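Local structure of tungsten-containing formylmethanofuran dehydrogenase 2 subunit C (Methanothermobacter wolfeii, 5T5I) at residues 151-156 / 172-177. The protein is a subunit of the tungsten-containing formylmethanofuran dehydrogenase complex, which probably catalyses the reversible reduction of carbon dioxide to formylmethanofuran in methanogenesis. Numbering follows the deposited sequence.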
# COMPACT_ATOMS: atom_id res chain seq x y z
N THR C 151 -25.26 -7.92 -41.42
CA THR C 151 -24.39 -8.70 -40.53
C THR C 151 -22.93 -8.50 -40.95
O THR C 151 -22.61 -8.61 -42.13
CB THR C 151 -24.74 -10.19 -40.55
OG1 THR C 151 -26.12 -10.35 -40.24
CG2 THR C 151 -23.91 -11.00 -39.55
N ILE C 152 -22.06 -8.24 -39.99
CA ILE C 152 -20.62 -8.13 -40.22
C ILE C 152 -19.96 -9.18 -39.35
O ILE C 152 -20.20 -9.20 -38.15
CB ILE C 152 -20.05 -6.72 -39.91
CG1 ILE C 152 -20.83 -5.62 -40.66
CG2 ILE C 152 -18.53 -6.66 -40.25
CD1 ILE C 152 -20.58 -4.23 -40.17
N THR C 153 -19.12 -10.04 -39.94
CA THR C 153 -18.36 -11.07 -39.22
C THR C 153 -16.87 -10.85 -39.51
O THR C 153 -16.47 -10.81 -40.67
CB THR C 153 -18.78 -12.49 -39.61
OG1 THR C 153 -20.20 -12.61 -39.47
CG2 THR C 153 -18.11 -13.55 -38.73
N VAL C 154 -16.06 -10.68 -38.46
CA VAL C 154 -14.60 -10.53 -38.54
C VAL C 154 -14.02 -11.77 -37.86
O VAL C 154 -14.26 -11.95 -36.67
CB VAL C 154 -14.12 -9.22 -37.86
CG1 VAL C 154 -12.59 -9.10 -37.87
CG2 VAL C 154 -14.74 -8.00 -38.53
N HIS C 155 -13.27 -12.61 -38.59
CA HIS C 155 -12.70 -13.85 -38.03
C HIS C 155 -11.47 -13.61 -37.16
O HIS C 155 -11.21 -14.40 -36.26
CB HIS C 155 -12.42 -14.88 -39.12
CG HIS C 155 -13.66 -15.44 -39.74
ND1 HIS C 155 -13.94 -16.78 -39.69
CD2 HIS C 155 -14.69 -14.80 -40.35
CE1 HIS C 155 -15.09 -16.94 -40.32
NE2 HIS C 155 -15.59 -15.77 -40.71
N GLY C 156 -10.75 -12.51 -37.41
CA GLY C 156 -9.59 -12.12 -36.62
C GLY C 156 -9.98 -11.12 -35.55
O GLY C 156 -11.09 -11.17 -35.01
N ILE C 172 -20.21 -9.61 -35.31
CA ILE C 172 -19.55 -10.72 -34.62
C ILE C 172 -18.04 -10.58 -34.81
O ILE C 172 -17.57 -10.55 -35.95
CB ILE C 172 -20.07 -12.10 -35.13
CG1 ILE C 172 -21.59 -12.25 -34.85
CG2 ILE C 172 -19.28 -13.25 -34.47
CD1 ILE C 172 -22.25 -13.41 -35.56
N ILE C 173 -17.27 -10.49 -33.72
CA ILE C 173 -15.80 -10.47 -33.76
C ILE C 173 -15.38 -11.80 -33.15
O ILE C 173 -15.64 -12.04 -31.96
CB ILE C 173 -15.17 -9.27 -32.97
CG1 ILE C 173 -15.82 -7.93 -33.33
CG2 ILE C 173 -13.64 -9.22 -33.18
CD1 ILE C 173 -15.80 -7.51 -34.80
N LYS C 174 -14.75 -12.67 -33.94
CA LYS C 174 -14.33 -13.98 -33.43
C LYS C 174 -13.04 -13.89 -32.58
O LYS C 174 -12.81 -14.74 -31.73
CB LYS C 174 -14.22 -14.99 -34.56
CG LYS C 174 -15.56 -15.21 -35.28
CD LYS C 174 -15.52 -16.38 -36.30
CE LYS C 174 -16.71 -17.32 -36.39
NZ LYS C 174 -17.97 -16.87 -35.72
N GLY C 175 -12.23 -12.85 -32.80
CA GLY C 175 -11.04 -12.57 -32.02
C GLY C 175 -11.28 -11.56 -30.91
O GLY C 175 -12.38 -11.47 -30.35
N ASP C 176 -10.25 -10.77 -30.62
CA ASP C 176 -10.29 -9.73 -29.58
C ASP C 176 -10.59 -8.35 -30.15
O ASP C 176 -10.39 -8.09 -31.33
CB ASP C 176 -8.92 -9.67 -28.88
CG ASP C 176 -8.44 -11.01 -28.35
OD1 ASP C 176 -9.27 -11.77 -27.83
OD2 ASP C 176 -7.23 -11.30 -28.50
N VAL C 177 -11.03 -7.44 -29.27
CA VAL C 177 -11.20 -6.01 -29.58
C VAL C 177 -10.38 -5.20 -28.58
O VAL C 177 -10.01 -5.70 -27.51
CB VAL C 177 -12.66 -5.50 -29.65
CG1 VAL C 177 -13.47 -6.26 -30.69
CG2 VAL C 177 -13.34 -5.55 -28.30
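Val154 sits between two backbone bonds to the neighbouring strand: its N donates to Ile172 O, and its O takes the N-H of Lys174 at 2.9 Å, almost straight at 179°. With Ile172 N to Ile152 O, these join two parallel strands in register, Thr153 beside Ile172. Past the strand ends the chains turn alike, and a weak bond from Gly175 N to Gly156 O (3.0 Å) continues the pairing.

Buried apolar contact lies on the Val154 and Ile173 face. The two side chains run side by side, and Ile173 CD1 touches Val154 CB and CG2, each at 3.9 Å; Ile162 packs on Ile173.

At the turn, Lys174 lays its aliphatic chain alongside His155. Lys174 CG stands beside its own backbone N (chi1 -60°), near Val154 O; from there CD lies over one face of the His155 ring, toward the rim, 4.0 Å from the centroid, a CH-pi contact. His155 NE2 is hydrogen-bonded to Glu127 OE2, while Lys174 NZ makes a long, weak ion pair with Glu193. An alanine in place of Lys174 would probably leave that imidazole face without its methylene packing and Glu193 without this charge.

Parallel strands and like turns stacked in register characterise a parallel beta-helix; here main-chain bonds set the register whatever the side chains.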